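Local atomic coordinates of sulfur oxidation protein soxB (Thermus thermophilus, PDB entry 2WDD), a protein that probably hydrolyses the sulfur-sulfur bond of cysteine S-thiosulfonate in the sulfur oxidation pathway, using two manganese ions. Residues F46-N51 with H288-R293. Numbering follows the deposited sequence.
With MN (manganese (II) ion), chain G.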
ATOM      1  N   PHE A  46       2.350  -1.614 -12.017  0.50  7.94           N
ATOM      2  CA  PHE A  46       2.121  -2.127 -10.666  0.50  7.73           C
ATOM      3  C   PHE A  46       1.251  -3.379 -10.734  0.50 10.64           C
ATOM      4  O   PHE A  46       0.026  -3.291 -10.881  0.50 10.70           O
ATOM      5  CB  PHE A  46       1.442  -1.054  -9.804  0.50  9.44           C
ATOM      6  CG  PHE A  46       1.400  -1.384  -8.329  0.50 10.49           C
ATOM      7  CD1 PHE A  46       2.400  -0.942  -7.469  0.50 12.50           C
ATOM      8  CD2 PHE A  46       0.347  -2.115  -7.800  0.50 12.94           C
ATOM      9  CE1 PHE A  46       2.353  -1.234  -6.116  0.50 13.40           C
ATOM     10  CE2 PHE A  46       0.300  -2.424  -6.448  0.50 15.76           C
ATOM     11  CZ  PHE A  46       1.307  -1.981  -5.605  0.50 13.69           C
ATOM     12  N   MET A  47       1.897  -4.539 -10.636  1.00  7.57           N
ATOM     13  CA  MET A  47       1.201  -5.814 -10.695  1.00  7.22           C
ATOM     14  C   MET A  47       0.668  -6.224  -9.331  1.00 10.25           C
ATOM     15  O   MET A  47       1.358  -6.090  -8.318  1.00 10.71           O
ATOM     16  CB  MET A  47       2.161  -6.894 -11.196  1.00  8.23           C
ATOM     17  CG  MET A  47       1.490  -8.235 -11.447  1.00  9.00           C
ATOM     18  SD  MET A  47       2.684  -9.493 -11.939  1.00 10.57           S
ATOM     19  CE  MET A  47       3.168 -10.054 -10.312  1.00  9.19           C
ATOM     20  N   GLU A  48      -0.543  -6.779  -9.318  1.00  7.69           N
ATOM     21  CA  GLU A  48      -1.102  -7.307  -8.085  1.00  7.59           C
ATOM     22  C   GLU A  48      -0.349  -8.568  -7.676  1.00  9.31           C
ATOM     23  O   GLU A  48       0.332  -9.201  -8.486  1.00  9.58           O
ATOM     24  CB  GLU A  48      -2.598  -7.600  -8.242  1.00  8.60           C
ATOM     25  CG  GLU A  48      -3.406  -6.330  -8.490  1.00  9.63           C
ATOM     26  CD  GLU A  48      -3.342  -5.359  -7.317  1.00 15.63           C
ATOM     27  OE1 GLU A  48      -3.534  -5.790  -6.161  1.00 14.07           O
ATOM     28  OE2 GLU A  48      -3.046  -4.171  -7.548  1.00 12.52           O
ATOM     29  N   PRO A  49      -0.467  -8.957  -6.400  1.00  7.01           N
ATOM     30  CA  PRO A  49       0.280 -10.117  -5.911  1.00  6.05           C
ATOM     31  C   PRO A  49      -0.148 -11.425  -6.536  1.00  8.96           C
ATOM     32  O   PRO A  49      -1.340 -11.677  -6.709  1.00  9.00           O
ATOM     33  CB  PRO A  49      -0.062 -10.162  -4.417  1.00  7.25           C
ATOM     34  CG  PRO A  49      -1.324  -9.359  -4.266  1.00 11.00           C
ATOM     35  CD  PRO A  49      -1.215  -8.276  -5.329  1.00  7.77           C
ATOM     36  N   PRO A  50       0.809 -12.316  -6.782  1.00  7.15           N
ATOM     37  CA  PRO A  50       0.424 -13.638  -7.283  1.00  7.76           C
ATOM     38  C   PRO A  50      -0.196 -14.487  -6.157  1.00 10.56           C
ATOM     39  O   PRO A  50      -0.944 -15.431  -6.436  1.00 10.53           O
ATOM     40  CB  PRO A  50       1.748 -14.251  -7.767  1.00 10.52           C
ATOM     41  CG  PRO A  50       2.725 -13.133  -7.827  1.00 14.64           C
ATOM     42  CD  PRO A  50       2.248 -12.039  -6.916  1.00  9.33           C
ATOM     43  N   ASN A  51       0.104 -14.160  -4.894  1.00  8.11           N
ATOM     44  CA  ASN A  51      -0.468 -14.922  -3.778  1.00  8.30           C
ATOM     45  C   ASN A  51      -0.851 -14.006  -2.639  1.00 10.21           C
ATOM     46  O   ASN A  51      -0.112 -13.063  -2.314  1.00  9.41           O
ATOM     47  CB  ASN A  51       0.522 -15.943  -3.208  1.00  7.54           C
ATOM     48  CG  ASN A  51       1.048 -16.891  -4.256  1.00 10.03           C
ATOM     49  OD1 ASN A  51       0.469 -17.956  -4.500  1.00 10.74           O
ATOM     50  ND2 ASN A  51       2.155 -16.510  -4.888  1.00  9.82           N
ATOM     51  N   HIS A 288      -4.055  -1.983   0.135  1.00  7.76           N
ATOM     52  CA  HIS A 288      -3.810  -1.871  -1.301  1.00  7.57           C
ATOM     53  C   HIS A 288      -4.707  -2.814  -2.110  1.00  9.66           C
ATOM     54  O   HIS A 288      -4.310  -3.314  -3.167  1.00 10.72           O
ATOM     55  CB  HIS A 288      -2.330  -2.156  -1.618  1.00  7.17           C
ATOM     56  CG  HIS A 288      -1.364  -1.167  -1.023  1.00  9.10           C
ATOM     57  ND1 HIS A 288      -0.074  -1.019  -1.489  1.00  9.93           N
ATOM     58  CD2 HIS A 288      -1.502  -0.277  -0.011  1.00  9.72           C
ATOM     59  CE1 HIS A 288       0.541  -0.079  -0.787  1.00  9.59           C
ATOM     60  NE2 HIS A 288      -0.305   0.395   0.108  1.00  9.63           N
ATOM     61  N   ASP A 289      -5.926  -3.031  -1.618  1.00  7.18           N
ATOM     62  CA  ASP A 289      -6.883  -3.921  -2.278  1.00  7.28           C
ATOM     63  C   ASP A 289      -7.645  -3.264  -3.425  1.00 10.38           C
ATOM     64  O   ASP A 289      -7.665  -2.030  -3.559  1.00  8.07           O
ATOM     65  CB  ASP A 289      -7.883  -4.431  -1.237  1.00  8.96           C
ATOM     66  CG  ASP A 289      -7.256  -5.415  -0.265  1.00 11.08           C
ATOM     67  OD1 ASP A 289      -6.666  -6.404  -0.745  1.00 12.71           O
ATOM     68  OD2 ASP A 289      -7.359  -5.223   0.964  1.00 11.98           O
ATOM     69  N   LEU A 290      -8.305  -4.106  -4.228  1.00  9.01           N
ATOM     70  CA  LEU A 290      -9.186  -3.654  -5.308  1.00  9.43           C
ATOM     71  C   LEU A 290     -10.536  -4.349  -5.134  1.00 11.80           C
ATOM     72  O   LEU A 290     -10.583  -5.565  -4.927  1.00 10.92           O
ATOM     73  CB  LEU A 290      -8.612  -4.002  -6.691  1.00 10.03           C
ATOM     74  CG  LEU A 290      -7.616  -2.977  -7.248  1.00 14.44           C
ATOM     75  CD1 LEU A 290      -6.710  -3.624  -8.284  1.00 15.17           C
ATOM     76  CD2 LEU A 290      -8.353  -1.765  -7.832  1.00 15.71           C
ATOM     77  N   THR A 291     -11.618  -3.572  -5.186  1.00  8.87           N
ATOM     78  CA  THR A 291     -12.972  -4.119  -5.048  1.00  8.86           C
ATOM     79  C   THR A 291     -13.877  -3.552  -6.154  1.00 11.91           C
ATOM     80  O   THR A 291     -14.545  -2.536  -5.960  1.00 11.55           O
ATOM     81  CB  THR A 291     -13.581  -3.792  -3.670  1.00 11.54           C
ATOM     82  OG1 THR A 291     -13.542  -2.377  -3.453  1.00 10.26           O
ATOM     83  CG2 THR A 291     -12.820  -4.496  -2.569  1.00 10.94           C
ATOM     84  N   PRO A 292     -13.912  -4.207  -7.324  1.00  9.11           N
ATOM     85  CA  PRO A 292     -14.741  -3.739  -8.441  1.00  9.00           C
ATOM     86  C   PRO A 292     -16.219  -3.634  -8.085  1.00 11.81           C
ATOM     87  O   PRO A 292     -16.944  -2.818  -8.661  1.00 12.22           O
ATOM     88  CB  PRO A 292     -14.496  -4.792  -9.512  1.00 10.83           C
ATOM     89  CG  PRO A 292     -13.060  -5.225  -9.247  1.00 14.40           C
ATOM     90  CD  PRO A 292     -12.997  -5.287  -7.730  1.00 10.88           C
ATOM     91  N   ARG A 293     -16.635  -4.423  -7.096  1.00  9.59           N
ATOM     92  CA  ARG A 293     -17.995  -4.385  -6.565  1.00  8.84           C
ATOM     93  C   ARG A 293     -17.780  -4.239  -5.061  1.00 11.59           C
ATOM     94  O   ARG A 293     -16.836  -4.822  -4.515  1.00 10.58           O
ATOM     95  CB  ARG A 293     -18.724  -5.697  -6.863  1.00  9.79           C
ATOM     96  CG  ARG A 293     -18.885  -5.991  -8.341  1.00 15.15           C
ATOM     97  CD  ARG A 293     -19.815  -7.177  -8.560  0.65 15.55           C
ATOM     98  NE  ARG A 293     -19.755  -7.682  -9.930  0.65 22.29           N
ATOM     99  CZ  ARG A 293     -20.488  -7.214 -10.935  0.65 40.77           C
ATOM    100  NH1 ARG A 293     -21.331  -6.210 -10.734  0.65 33.00           N
ATOM    101  NH2 ARG A 293     -20.378  -7.748 -12.145  0.65 28.47           N
TER
HETATM  102 MN    MN G1580       0.148   1.880   1.699  0.90  8.37          MN
HETATM  103  O   HOH W   1      -4.323  -2.390  -5.805  1.00 13.43           O
HETATM  104  O   HOH W   2      -0.265   0.729   3.382  0.75  7.96           O
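Glu48 and Leu290 make the tighter part of this buried contact. CD1 of Leu290 packs against the carboxylate of Glu48, 3.8 Å from OE2 and 3.9 Å from CD. The two side chains run at a slant to each other. With CG of Glu48 beside the backbone N and a bend at chi2 (-63°), OE2 comes to the edge of the Phe46 ring, in its plane. A salt bridge to Lys310 also holds OE2. Lys310 NZ also forms a hydrogen bond to Phe46 O. Leu86 of helix 81-86 packs on Leu290 as well.

The side towards the metal is looser. Glu48 OE1 stays 4.0 Å from His288 O, and a water fills in between the segments. This water donates to Glu48 OE2 and to His288 O, each 2.8 Å from the water oxygen. Segment 288-293 follows strand 281-284 in the metallophosphoesterase-like fold of the 5'-nucleotidase family, where loops after strands carry metal ligands. His288 NE2 binds manganese at 2.2 Å, with Asp36, His38, Asp132 and a water completing that site. The other ring nitrogen, ND1, is hydrogen-bonded outside the two segments and lies 4.4 Å from Phe46 CZ, an oblique and loose touch.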